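Local structure of glutathione S-transferase-3 (Necator americanus, 3W8S) at residues A62-I67 against D157-E162. The protein probably catalyses the conjugation of glutathione to electrophilic substrates, releasing a halide from halogenated ones, as a sigma-class glutathione S-transferase. Residues are numbered along the deposited sequence; the frame is centred on the assembly and turned at random.
Sequences AQSFAI and DLYLAE. With GSH (glutathione), chain B.
At the interface between the thioredoxin-like N-terminal domain and the all-helical C-terminal domain, Phe65, in the first turn of helix 64-75, stacks on Tyr159, which reaches in from helix 155-170. The rings form an offset stack, their centroids 4.6 Å apart and their planes inclined by 20°. Phe65 CE2 lies over the outer part of the Tyr159 face, 3.5 Å from Tyr159 CZ, and Tyr159 OH lies above the Phe65 face, toward its rim. With CG anti to its carbonyl carbon (chi1 -84°), the tyrosine sends its ring off the helix across the 10.3 Å between the CA atoms of Phe65 and Tyr159. Thr92 and Tyr95 of helix 82-101 pack beside both rings.

The start of the helix also forms part of the glutathione site of the GST fold, holding the gamma-glutamyl end of the ligand. Ser64 N donates to O11 of the glutathione alpha-carboxylate at 2.8 Å, and Ser64 OG, turned between the backbone N and carbonyl carbon (chi1 65°), donates to its O12 at 2.7 Å. The helix N-terminus probably helps stabilise this negative charge. Gln63, the N-cap residue, accepts a hydrogen bond from ligand N1 through OE1, while its NE2 is hydrogen-bonded to Gln94 and Asp97 of the second subunit. One water joins the domains: it donates to Ser64 OG and is hydrogen-bonded to Tyr159 OH at 2.6 Å.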
loop_
_atom_site.group_PDB
_atom_site.type_symbol
_atom_site.label_atom_id
_atom_site.label_comp_id
_atom_site.label_asym_id
_atom_site.label_seq_id
_atom_site.Cartn_x
_atom_site.Cartn_y
_atom_site.Cartn_z
ATOM N N ALA A 62 6.690 2.081 11.055
ATOM C CA ALA A 62 7.322 1.877 9.749
ATOM C C ALA A 62 6.311 2.025 8.622
ATOM O O ALA A 62 5.083 2.171 8.869
ATOM C CB ALA A 62 7.933 0.461 9.701
ATOM N N GLN A 63 6.833 1.978 7.389
ATOM C CA GLN A 63 6.072 1.869 6.148
ATOM C C GLN A 63 5.659 3.238 5.693
ATOM O O GLN A 63 4.732 3.791 6.261
ATOM C CB GLN A 63 4.920 0.842 6.229
ATOM C CG GLN A 63 5.414 -0.639 6.066
ATOM C CD GLN A 63 5.815 -0.977 4.643
ATOM O OE1 GLN A 63 5.567 -0.227 3.670
ATOM N NE2 GLN A 63 6.424 -2.108 4.499
ATOM N N SER A 64 6.305 3.761 4.623
ATOM C CA SER A 64 6.173 5.182 4.286
ATOM C C SER A 64 4.703 5.578 4.085
ATOM O O SER A 64 4.309 6.650 4.537
ATOM C CB SER A 64 7.006 5.493 3.000
ATOM O OG SER A 64 6.428 4.793 1.915
ATOM N N PHE A 65 3.859 4.723 3.459
ATOM C CA PHE A 65 2.472 5.173 3.280
ATOM C C PHE A 65 1.642 5.122 4.545
ATOM O O PHE A 65 0.766 5.974 4.785
ATOM C CB PHE A 65 1.759 4.427 2.128
ATOM C CG PHE A 65 2.373 4.751 0.793
ATOM C CD1 PHE A 65 3.550 4.134 0.359
ATOM C CD2 PHE A 65 1.848 5.742 0.001
ATOM C CE1 PHE A 65 4.133 4.461 -0.893
ATOM C CE2 PHE A 65 2.388 6.031 -1.251
ATOM C CZ PHE A 65 3.539 5.452 -1.677
ATOM N N ALA A 66 1.951 4.158 5.404
ATOM C CA ALA A 66 1.254 4.136 6.699
ATOM C C ALA A 66 1.627 5.415 7.531
ATOM O O ALA A 66 0.765 5.987 8.247
ATOM C CB ALA A 66 1.583 2.839 7.430
ATOM N N ILE A 67 2.892 5.802 7.514
ATOM C CA ILE A 67 3.379 7.037 8.189
ATOM C C ILE A 67 2.756 8.298 7.553
ATOM O O ILE A 67 2.290 9.174 8.253
ATOM C CB ILE A 67 4.922 7.182 8.077
ATOM C CG1 ILE A 67 5.654 6.047 8.857
ATOM C CG2 ILE A 67 5.392 8.524 8.649
ATOM C CD1 ILE A 67 7.090 5.779 8.287
ATOM N N ASP A 157 -2.284 14.481 -3.638
ATOM C CA ASP A 157 -1.809 15.595 -4.499
ATOM C C ASP A 157 -0.284 15.699 -4.337
ATOM O O ASP A 157 0.511 15.872 -5.311
ATOM C CB ASP A 157 -2.466 16.925 -4.042
ATOM C CG ASP A 157 -3.909 16.951 -4.346
ATOM O OD1 ASP A 157 -4.223 16.778 -5.552
ATOM O OD2 ASP A 157 -4.787 17.153 -3.430
ATOM N N LEU A 158 0.155 15.531 -3.103
ATOM C CA LEU A 158 1.607 15.754 -2.862
ATOM C C LEU A 158 2.442 14.664 -3.594
ATOM O O LEU A 158 3.468 15.000 -4.176
ATOM C CB LEU A 158 1.939 15.743 -1.337
ATOM C CG LEU A 158 1.261 16.835 -0.492
ATOM C CD1 LEU A 158 1.611 16.542 0.989
ATOM C CD2 LEU A 158 1.886 18.207 -0.898
ATOM N N TYR A 159 2.071 13.368 -3.500
ATOM C CA TYR A 159 2.848 12.295 -4.194
ATOM C C TYR A 159 2.899 12.581 -5.719
ATOM O O TYR A 159 3.955 12.427 -6.371
ATOM C CB TYR A 159 2.254 10.862 -3.945
ATOM C CG TYR A 159 2.741 10.225 -2.625
ATOM C CD1 TYR A 159 4.054 9.750 -2.510
ATOM C CD2 TYR A 159 1.905 10.100 -1.472
ATOM C CE1 TYR A 159 4.532 9.151 -1.316
ATOM C CE2 TYR A 159 2.417 9.500 -0.253
ATOM C CZ TYR A 159 3.725 9.043 -0.204
ATOM O OH TYR A 159 4.332 8.441 0.930
ATOM N N LEU A 160 1.757 12.950 -6.294
ATOM C CA LEU A 160 1.690 13.089 -7.753
ATOM C C LEU A 160 2.533 14.277 -8.197
ATOM O O LEU A 160 3.390 14.118 -9.067
ATOM C CB LEU A 160 0.217 13.268 -8.227
ATOM C CG LEU A 160 0.008 13.629 -9.705
ATOM C CD1 LEU A 160 0.599 12.552 -10.656
ATOM C CD2 LEU A 160 -1.443 13.920 -10.019
ATOM N N ALA A 161 2.354 15.455 -7.570
ATOM C CA ALA A 161 3.117 16.661 -7.977
ATOM C C ALA A 161 4.626 16.481 -7.815
ATOM O O ALA A 161 5.430 16.946 -8.629
ATOM C CB ALA A 161 2.645 17.863 -7.132
ATOM N N GLU A 162 5.049 15.852 -6.730
ATOM C CA GLU A 162 6.484 15.692 -6.472
ATOM C C GLU A 162 7.123 14.748 -7.541
ATOM O O GLU A 162 8.176 15.022 -8.121
ATOM C CB GLU A 162 6.708 15.143 -5.048
ATOM C CG GLU A 162 8.184 14.865 -4.768
ATOM C CD GLU A 162 9.015 16.143 -4.456
ATOM O OE1 GLU A 162 8.450 17.245 -4.285
ATOM O OE2 GLU A 162 10.252 16.022 -4.386
HETATM N N1 GSH B . 7.266 -0.440 1.467
HETATM C CA1 GSH B . 8.349 0.217 2.198
HETATM C C1 GSH B . 7.954 1.664 2.452
HETATM O O11 GSH B . 8.375 2.281 3.453
HETATM O O12 GSH B . 7.178 2.205 1.634
HETATM C CB1 GSH B . 9.670 0.156 1.414
HETATM C CG1 GSH B . 10.817 0.635 2.340
HETATM C CD1 GSH B . 12.166 0.573 1.612
HETATM O OE1 GSH B . 12.264 0.168 0.452
HETATM N N2 GSH B . 13.253 0.933 2.300
HETATM C CA2 GSH B . 14.578 0.971 1.725
HETATM C C2 GSH B . 15.552 0.459 2.745
HETATM O O2 GSH B . 15.417 0.785 3.922
HETATM C CB2 GSH B . 14.912 2.441 1.397
HETATM S SG2 GSH B . 16.397 2.576 0.393
HETATM N N3 GSH B . 16.571 -0.316 2.327
HETATM C CA3 GSH B . 17.646 -0.677 3.231
HETATM C C3 GSH B . 17.534 -2.134 3.647
HETATM O O31 GSH B . 18.354 -2.584 4.466
HETATM O O32 GSH B . 16.623 -2.853 3.185
HETATM O O HOH W 1 6.268 6.827 0.203
#